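Local coordinates for protein mevalonate diphosphate decarboxylase (Legionella pneumophila, PDB 3LTO) that probably decarboxylates mevalonate 5-diphosphate with consumption of ATP, yielding isopentenyl diphosphate for isoprenoid lipid biosynthesis, at residues Val43-Leu48 against Phe93-Ser98; Ile77-Arg82 against Ala116-Ala121; Phe87-Gly92 against Ile123-Leu128. One frame throughout, in Å; residues are numbered along the deposited sequence.

Interaction 1: residues Val43-Leu48 against Phe93-Ser98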
loop_
_atom_site.group_PDB
_atom_site.type_symbol
_atom_site.label_atom_id
_atom_site.label_comp_id
_atom_site.label_asym_id
_atom_site.label_seq_id
_atom_site.Cartn_x
_atom_site.Cartn_y
_atom_site.Cartn_z
ATOM N N VAL A 43 -11.210 23.203 10.701
ATOM C CA VAL A 43 -10.441 23.124 11.929
ATOM C C VAL A 43 -9.541 24.329 12.078
ATOM O O VAL A 43 -8.770 24.664 11.186
ATOM C CB VAL A 43 -9.570 21.860 11.986
ATOM C CG1 VAL A 43 -8.666 21.914 13.212
ATOM C CG2 VAL A 43 -10.451 20.629 12.042
ATOM N N LYS A 44 -9.652 24.987 13.216
ATOM C CA LYS A 44 -8.821 26.137 13.496
ATOM C C LYS A 44 -7.915 25.744 14.648
ATOM O O LYS A 44 -8.357 25.120 15.614
ATOM C CB LYS A 44 -9.688 27.338 13.886
ATOM C CG LYS A 44 -8.902 28.576 14.306
ATOM C CD LYS A 44 -9.833 29.754 14.543
ATOM C CE LYS A 44 -9.062 30.995 14.976
ATOM N NZ LYS A 44 -9.972 32.159 15.212
ATOM N N LEU A 45 -6.641 26.078 14.540
ATOM C CA LEU A 45 -5.710 25.769 15.608
ATOM C C LEU A 45 -5.106 27.048 16.140
ATOM O O LEU A 45 -4.709 27.917 15.371
ATOM C CB LEU A 45 -4.584 24.858 15.113
ATOM C CG LEU A 45 -4.948 23.416 14.785
ATOM C CD1 LEU A 45 -3.711 22.703 14.226
ATOM C CD2 LEU A 45 -5.456 22.719 16.048
ATOM N N GLU A 46 -5.056 27.156 17.461
ATOM C CA GLU A 46 -4.463 28.302 18.128
ATOM C C GLU A 46 -3.501 27.707 19.141
ATOM O O GLU A 46 -3.870 26.829 19.923
ATOM C CB GLU A 46 -5.516 29.142 18.856
ATOM C CG GLU A 46 -6.661 29.604 17.975
ATOM C CD GLU A 46 -7.535 30.655 18.644
ATOM O OE1 GLU A 46 -7.934 30.452 19.811
ATOM O OE2 GLU A 46 -7.831 31.680 17.997
ATOM N N LYS A 47 -2.264 28.175 19.121
ATOM C CA LYS A 47 -1.269 27.674 20.047
ATOM C C LYS A 47 -1.638 28.044 21.488
ATOM O O LYS A 47 -2.155 29.129 21.742
ATOM C CB LYS A 47 0.096 28.246 19.662
ATOM C CG LYS A 47 1.251 27.717 20.478
ATOM C CD LYS A 47 2.567 27.927 19.749
ATOM C CE LYS A 47 2.820 29.386 19.431
ATOM N NZ LYS A 47 4.118 29.541 18.711
ATOM N N LEU A 48 -1.413 27.120 22.418
ATOM C CA LEU A 48 -1.689 27.365 23.831
ATOM C C LEU A 48 -0.341 27.393 24.553
ATOM O O LEU A 48 0.653 26.865 24.045
ATOM C CB LEU A 48 -2.558 26.256 24.420
ATOM C CG LEU A 48 -4.008 26.133 23.951
ATOM C CD1 LEU A 48 -4.579 24.822 24.451
ATOM C CD2 LEU A 48 -4.835 27.299 24.465
ATOM N N PHE A 93 -2.424 22.859 21.760
ATOM C CA PHE A 93 -3.214 23.677 20.848
ATOM C C PHE A 93 -4.676 23.679 21.269
ATOM O O PHE A 93 -5.168 22.695 21.835
ATOM C CB PHE A 93 -3.150 23.110 19.425
ATOM C CG PHE A 93 -1.846 23.348 18.723
ATOM C CD1 PHE A 93 -1.616 24.544 18.042
ATOM C CD2 PHE A 93 -0.846 22.378 18.738
ATOM C CE1 PHE A 93 -0.402 24.772 17.382
ATOM C CE2 PHE A 93 0.371 22.593 18.084
ATOM C CZ PHE A 93 0.593 23.796 17.403
ATOM N N LEU A 94 -5.357 24.788 21.010
ATOM C CA LEU A 94 -6.779 24.883 21.271
ATOM C C LEU A 94 -7.333 24.451 19.918
ATOM O O LEU A 94 -6.979 25.025 18.893
ATOM C CB LEU A 94 -7.202 26.324 21.574
ATOM C CG LEU A 94 -8.716 26.592 21.604
ATOM C CD1 LEU A 94 -9.382 25.732 22.657
ATOM C CD2 LEU A 94 -8.980 28.067 21.891
ATOM N N ILE A 95 -8.160 23.413 19.905
ATOM C CA ILE A 95 -8.727 22.912 18.660
ATOM C C ILE A 95 -10.188 23.314 18.540
ATOM O O ILE A 95 -11.003 22.970 19.387
ATOM C CB ILE A 95 -8.658 21.369 18.598
ATOM C CG1 ILE A 95 -7.250 20.903 18.961
ATOM C CG2 ILE A 95 -9.043 20.881 17.198
ATOM C CD1 ILE A 95 -7.127 19.411 19.144
ATOM N N GLN A 96 -10.513 24.056 17.490
ATOM C CA GLN A 96 -11.887 24.467 17.261
ATOM C C GLN A 96 -12.337 23.917 15.910
ATOM O O GLN A 96 -11.923 24.393 14.852
ATOM C CB GLN A 96 -11.998 25.995 17.313
ATOM C CG GLN A 96 -11.880 26.549 18.735
ATOM C CD GLN A 96 -11.921 28.061 18.785
ATOM O OE1 GLN A 96 -12.299 28.650 19.801
ATOM N NE2 GLN A 96 -11.513 28.702 17.691
ATOM N N SER A 97 -13.173 22.887 15.968
ATOM C CA SER A 97 -13.688 22.231 14.774
ATOM C C SER A 97 -15.131 22.650 14.507
ATOM O O SER A 97 -15.862 23.030 15.428
ATOM C CB SER A 97 -13.619 20.713 14.946
ATOM O OG SER A 97 -14.348 20.310 16.095
ATOM N N SER A 98 -15.533 22.566 13.245
ATOM C CA SER A 98 -16.875 22.954 12.848
ATOM C C SER A 98 -17.248 22.311 11.514
ATOM O O SER A 98 -16.376 21.827 10.789
ATOM C CB SER A 98 -16.939 24.475 12.724
ATOM O OG SER A 98 -18.230 24.889 12.340
#
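Val43 begins the pairing opposite Ser97 in a non-hydrogen-bonded position, its CG1 reaching Ile95 CG2 at 4.1 Å with the two side chains pointing the same way. Next comes Lys44, whose N donates to Gln96 O (2.9 Å) and whose O receives Gln96 N (3.0 Å). The extended Lys44 chain lies beside that of Gln96; its end leads away from the partner strand, and NZ makes a salt bridge of 3.5 Å with Glu46 OE2 on its own strand. Leu45 turns to the other face, where its CD2 sits 3.9 Å from Ile95 CG1 and also near Phe93 CB. Glu46 and Leu94 repeat the pair of hydrogen bonds: Glu46 N to Leu94 O is 3.2 Å, while Leu94 N comes to Glu46 O at 2.7 Å. The pairing ends at Lys47, whose CA passes Phe93 CD1, obliquely to the ring. Leu48, past the last pair, lays CD1 on the Phe93 carbonyl and CD2 against Leu94 CB. Val43, Leu45, Phe93 and Ile95 face helices 71-87 and 110-129, forming part of the helix-covered face of the mixed sheet in the N-terminal, ribosomal S5-like domain of GHMP-family enzymes.

Interaction 2: residues Ile77-Arg82 against Ala116-Ala121; sequences IDHLVR and ALTKCA
His79 and Thr118 form the polar link between two helices that run the same general way and pack on one face of the sheet in the S5-like domain of the GHMP fold. The segment axes come within 10.2 Å at an angle of 32°, a wide spacing that side chains bridge. The apolar part lies next to the sheet. Leu80 CD1 approaches Ala121 CB at 3.8 Å and, more loosely, Leu117 CD1, while Leu80 also touches Phe93 and Ile95 of strand 93-99. Leu117 slides past His79 in the opposite direction and sets CD2 against the imidazole edge, 3.8 Å from His79 CD2. The polar part runs as a chain of bonds across the imidazole. His79 CB points toward segment 116-121, and chi1 -173° sets CG anti to the backbone N. At one edge of the ring Arg82 NH1 donates to His79 ND1 at 3.1 Å, almost in the ring plane; ND1 as acceptor and NE2 as donor are consistent with a neutral imidazole held against rotation at both nitrogens. Thr118 OG1 is also bonded to Phe114 O, one turn earlier in its own helix. The cross-helix bond itself, His79 NE2 to Thr118 OG1, measures 2.8 Å, with 163° at the hydrogen.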
loop_
_atom_site.group_PDB
_atom_site.type_symbol
_atom_site.label_atom_id
_atom_site.label_comp_id
_atom_site.label_asym_id
_atom_site.label_seq_id
_atom_site.Cartn_x
_atom_site.Cartn_y
_atom_site.Cartn_z
ATOM N N ILE A 77 -8.077 14.367 19.719
ATOM C CA ILE A 77 -6.893 14.907 20.361
ATOM C C ILE A 77 -5.701 13.971 20.113
ATOM O O ILE A 77 -4.612 14.423 19.742
ATOM C CB ILE A 77 -7.158 15.127 21.875
ATOM C CG1 ILE A 77 -8.058 16.361 22.047
ATOM C CG2 ILE A 77 -5.847 15.303 22.639
ATOM C CD1 ILE A 77 -8.506 16.642 23.481
ATOM N N ASP A 78 -5.901 12.669 20.292
ATOM C CA ASP A 78 -4.815 11.721 20.038
ATOM C C ASP A 78 -4.254 11.919 18.625
ATOM O O ASP A 78 -3.052 11.769 18.401
ATOM C CB ASP A 78 -5.294 10.270 20.171
ATOM C CG ASP A 78 -5.396 9.817 21.607
ATOM O OD1 ASP A 78 -4.857 10.516 22.494
ATOM O OD2 ASP A 78 -6.004 8.751 21.844
ATOM N N HIS A 79 -5.120 12.246 17.668
ATOM C CA HIS A 79 -4.651 12.439 16.304
ATOM C C HIS A 79 -3.756 13.666 16.216
ATOM O O HIS A 79 -2.792 13.676 15.452
ATOM C CB HIS A 79 -5.822 12.574 15.325
ATOM C CG HIS A 79 -5.398 12.606 13.890
ATOM N ND1 HIS A 79 -4.731 11.560 13.291
ATOM C CD2 HIS A 79 -5.515 13.567 12.945
ATOM C CE1 HIS A 79 -4.452 11.875 12.039
ATOM N NE2 HIS A 79 -4.917 13.090 11.803
ATOM N N LEU A 80 -4.065 14.700 16.993
ATOM C CA LEU A 80 -3.229 15.890 16.966
ATOM C C LEU A 80 -1.882 15.525 17.578
ATOM O O LEU A 80 -0.838 15.869 17.029
ATOM C CB LEU A 80 -3.859 17.050 17.751
ATOM C CG LEU A 80 -2.981 18.314 17.810
ATOM C CD1 LEU A 80 -2.595 18.703 16.383
ATOM C CD2 LEU A 80 -3.707 19.479 18.510
ATOM N N VAL A 81 -1.911 14.819 18.705
ATOM C CA VAL A 81 -0.683 14.399 19.383
ATOM C C VAL A 81 0.167 13.620 18.390
ATOM O O VAL A 81 1.370 13.850 18.247
ATOM C CB VAL A 81 -0.998 13.494 20.602
ATOM C CG1 VAL A 81 0.282 12.865 21.147
ATOM C CG2 VAL A 81 -1.693 14.315 21.693
ATOM N N ARG A 82 -0.490 12.699 17.696
ATOM C CA ARG A 82 0.159 11.867 16.697
ATOM C C ARG A 82 0.839 12.758 15.666
ATOM O O ARG A 82 1.989 12.524 15.290
ATOM C CB ARG A 82 -0.889 10.966 16.017
ATOM C CG ARG A 82 -0.405 10.226 14.772
ATOM C CD ARG A 82 -1.503 9.318 14.190
ATOM N NE ARG A 82 -1.995 8.386 15.199
ATOM C CZ ARG A 82 -3.240 8.361 15.667
ATOM N NH1 ARG A 82 -4.151 9.215 15.212
ATOM N NH2 ARG A 82 -3.562 7.506 16.630
ATOM N N ALA A 116 -9.513 17.553 7.904
ATOM C CA ALA A 116 -9.300 18.979 8.190
ATOM C C ALA A 116 -8.231 19.151 9.272
ATOM O O ALA A 116 -7.337 19.979 9.144
ATOM C CB ALA A 116 -10.605 19.633 8.654
ATOM N N LEU A 117 -8.333 18.372 10.343
ATOM C CA LEU A 117 -7.351 18.447 11.414
ATOM C C LEU A 117 -5.962 18.115 10.865
ATOM O O LEU A 117 -4.981 18.783 11.186
ATOM C CB LEU A 117 -7.695 17.465 12.543
ATOM C CG LEU A 117 -6.655 17.373 13.671
ATOM C CD1 LEU A 117 -6.340 18.762 14.211
ATOM C CD2 LEU A 117 -7.187 16.483 14.787
ATOM N N THR A 118 -5.880 17.077 10.039
ATOM C CA THR A 118 -4.598 16.688 9.474
ATOM C C THR A 118 -3.994 17.831 8.661
ATOM O O THR A 118 -2.823 18.165 8.820
ATOM C CB THR A 118 -4.729 15.456 8.560
ATOM O OG1 THR A 118 -5.222 14.343 9.315
ATOM C CG2 THR A 118 -3.371 15.106 7.965
ATOM N N LYS A 119 -4.805 18.420 7.791
ATOM C CA LYS A 119 -4.366 19.523 6.943
ATOM C C LYS A 119 -3.952 20.747 7.751
ATOM O O LYS A 119 -2.895 21.335 7.502
ATOM C CB LYS A 119 -5.480 19.889 5.950
ATOM C CG LYS A 119 -5.819 18.735 5.025
ATOM C CD LYS A 119 -7.103 18.950 4.233
ATOM C CE LYS A 119 -6.935 19.945 3.100
ATOM N NZ LYS A 119 -8.124 19.927 2.197
ATOM N N CYS A 120 -4.770 21.129 8.727
ATOM C CA CYS A 120 -4.441 22.291 9.543
ATOM C C CYS A 120 -3.179 22.062 10.390
ATOM O O CYS A 120 -2.313 22.933 10.463
ATOM C CB CYS A 120 -5.614 22.641 10.454
ATOM S SG CYS A 120 -5.460 24.243 11.267
ATOM N N ALA A 121 -3.074 20.895 11.020
ATOM C CA ALA A 121 -1.910 20.597 11.852
ATOM C C ALA A 121 -0.654 20.531 10.991
ATOM O O ALA A 121 0.426 20.963 11.410
ATOM C CB ALA A 121 -2.113 19.269 12.609
#

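Interaction 3: residues Phe87-Gly92 against Ile123-Leu128; sequences FGYVGG and IALSEL
Leu125 fits between Phe87 and Tyr89, and this wedge is the tightly packed part of the contact. Its CB sits over one face of the Phe87 ring, 3.7 Å from the centroid and 18° off the normal, a CH-pi arrangement; Phe87 CG is the nearest ring atom along with CD2. The fork of the leucine then divides between the aromatics. Leu125 CD1 lies 3.7 Å from Phe87 CD2, while Leu125 CD2 meets Tyr89 CG at 3.8 Å, the Tyr89 and Leu125 side chains crossing at about a right angle. Tyr89 CB points toward segment 123-128, with CG anti to the backbone N (chi1 -180°), and the far end of its ring runs on to Leu128, whose CD1 lies 3.7 Å from Tyr89 OH. Beyond Leu125 the Phe87 ring continues past the backbone of Ser126, with CE1 3.9 Å from Ser126 N. At this packed end the polar atoms look outside the pair of segments: Ser126 OG is bonded to Lys131 O, and Phe87 O to Lys131 NZ.

The other side is looser. Gly88, with positive phi, ends helix 71-87 in a Schellman motif, and it and Val90 are exposed and bring nothing to the helix; Glu127 likewise sits at the surface of the opposing segment. Leu128 and Tyr89 are themselves only partly covered. Between these two segments the contact is mostly aliphatic carbon against aromatic rings, which suggests an attachment that depends more on shape and dispersion than on directional bonds.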
loop_
_atom_site.group_PDB
_atom_site.type_symbol
_atom_site.label_atom_id
_atom_site.label_comp_id
_atom_site.label_asym_id
_atom_site.label_seq_id
_atom_site.Cartn_x
_atom_site.Cartn_y
_atom_site.Cartn_z
ATOM N N PHE A 87 6.013 15.561 13.603
ATOM C CA PHE A 87 6.833 16.742 13.330
ATOM C C PHE A 87 7.840 17.008 14.447
ATOM O O PHE A 87 8.664 17.912 14.335
ATOM C CB PHE A 87 5.943 17.978 13.158
ATOM C CG PHE A 87 5.285 18.078 11.808
ATOM C CD1 PHE A 87 5.890 18.798 10.780
ATOM C CD2 PHE A 87 4.058 17.465 11.570
ATOM C CE1 PHE A 87 5.280 18.910 9.532
ATOM C CE2 PHE A 87 3.440 17.569 10.331
ATOM C CZ PHE A 87 4.051 18.294 9.308
ATOM N N GLY A 88 7.768 16.227 15.522
ATOM C CA GLY A 88 8.679 16.417 16.641
ATOM C C GLY A 88 8.428 17.717 17.387
ATOM O O GLY A 88 9.353 18.342 17.901
ATOM N N TYR A 89 7.164 18.126 17.451
ATOM C CA TYR A 89 6.790 19.357 18.128
ATOM C C TYR A 89 6.270 19.092 19.532
ATOM O O TYR A 89 5.633 18.071 19.787
ATOM C CB TYR A 89 5.699 20.075 17.337
ATOM C CG TYR A 89 5.241 21.378 17.947
ATOM C CD1 TYR A 89 5.950 22.557 17.724
ATOM C CD2 TYR A 89 4.077 21.444 18.711
ATOM C CE1 TYR A 89 5.513 23.769 18.231
ATOM C CE2 TYR A 89 3.622 22.670 19.235
ATOM C CZ TYR A 89 4.350 23.825 18.984
ATOM O OH TYR A 89 3.913 25.042 19.461
ATOM N N VAL A 90 6.538 20.026 20.438
ATOM C CA VAL A 90 6.074 19.910 21.812
ATOM C C VAL A 90 5.319 21.189 22.149
ATOM O O VAL A 90 5.889 22.277 22.109
ATOM C CB VAL A 90 7.246 19.746 22.806
ATOM C CG1 VAL A 90 6.700 19.630 24.240
ATOM C CG2 VAL A 90 8.067 18.503 22.450
ATOM N N GLY A 91 4.038 21.058 22.469
ATOM C CA GLY A 91 3.232 22.223 22.797
ATOM C C GLY A 91 1.770 21.905 22.560
ATOM O O GLY A 91 1.448 21.077 21.702
ATOM N N GLY A 92 0.882 22.550 23.309
ATOM C CA GLY A 92 -0.539 22.287 23.156
ATOM C C GLY A 92 -1.240 23.249 22.218
ATOM O O GLY A 92 -0.727 24.326 21.920
ATOM N N ILE A 123 -0.053 22.206 8.306
ATOM C CA ILE A 123 0.337 23.574 7.998
ATOM C C ILE A 123 0.976 24.192 9.232
ATOM O O ILE A 123 2.133 24.617 9.201
ATOM C CB ILE A 123 -0.888 24.402 7.562
ATOM C CG1 ILE A 123 -1.411 23.865 6.225
ATOM C CG2 ILE A 123 -0.523 25.880 7.458
ATOM C CD1 ILE A 123 -2.679 24.519 5.751
ATOM N N ALA A 124 0.223 24.213 10.324
ATOM C CA ALA A 124 0.695 24.765 11.585
ATOM C C ALA A 124 2.046 24.196 12.019
ATOM O O ALA A 124 2.972 24.942 12.313
ATOM C CB ALA A 124 -0.334 24.506 12.670
ATOM N N LEU A 125 2.152 22.874 12.055
ATOM C CA LEU A 125 3.379 22.222 12.491
ATOM C C LEU A 125 4.552 22.422 11.542
ATOM O O LEU A 125 5.710 22.448 11.967
ATOM C CB LEU A 125 3.109 20.733 12.736
ATOM C CG LEU A 125 2.105 20.527 13.879
ATOM C CD1 LEU A 125 1.767 19.048 14.058
ATOM C CD2 LEU A 125 2.702 21.101 15.160
ATOM N N SER A 126 4.244 22.575 10.259
ATOM C CA SER A 126 5.255 22.811 9.240
ATOM C C SER A 126 5.927 24.172 9.485
ATOM O O SER A 126 7.153 24.272 9.523
ATOM C CB SER A 126 4.600 22.793 7.855
ATOM O OG SER A 126 5.557 22.975 6.830
ATOM N N GLU A 127 5.121 25.215 9.667
ATOM C CA GLU A 127 5.648 26.559 9.899
ATOM C C GLU A 127 6.312 26.717 11.272
ATOM O O GLU A 127 7.262 27.483 11.415
ATOM C CB GLU A 127 4.534 27.608 9.756
ATOM C CG GLU A 127 3.806 27.576 8.421
ATOM C CD GLU A 127 2.694 28.609 8.337
ATOM O OE1 GLU A 127 2.318 29.150 9.393
ATOM O OE2 GLU A 127 2.190 28.875 7.221
ATOM N N LEU A 128 5.814 26.001 12.275
ATOM C CA LEU A 128 6.372 26.092 13.620
ATOM C C LEU A 128 7.714 25.393 13.782
ATOM O O LEU A 128 8.561 25.835 14.554
ATOM C CB LEU A 128 5.393 25.517 14.644
ATOM C CG LEU A 128 4.258 26.450 15.078
ATOM C CD1 LEU A 128 3.194 25.675 15.839
ATOM C CD2 LEU A 128 4.840 27.575 15.932
#

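Overall arrangement
Following the chain from the N terminus, segment 43-48, on strand 31-47, is met first, then helix segment 77-82, loop 87-92, strand 93-98 and finally 116-121 and 123-128 on one helix. Interaction 1 closes a 44-residue excursion that contains helix 71-87; interactions 2 and 3 close loops of 33 and 30 residues, each passing through strand 93-99. All three cross one another, and none nests inside another. Interaction 1 supplies the sheet: Ile95 CD1 packs on Leu80 CD2 and Val43 CG2 on Ala116 CB, joining it to interaction 2. At the strand end, Leu48 N and Gly92 O make a probable hydrogen bond that joins interaction 3, tying strands, connecting loop and both helices together.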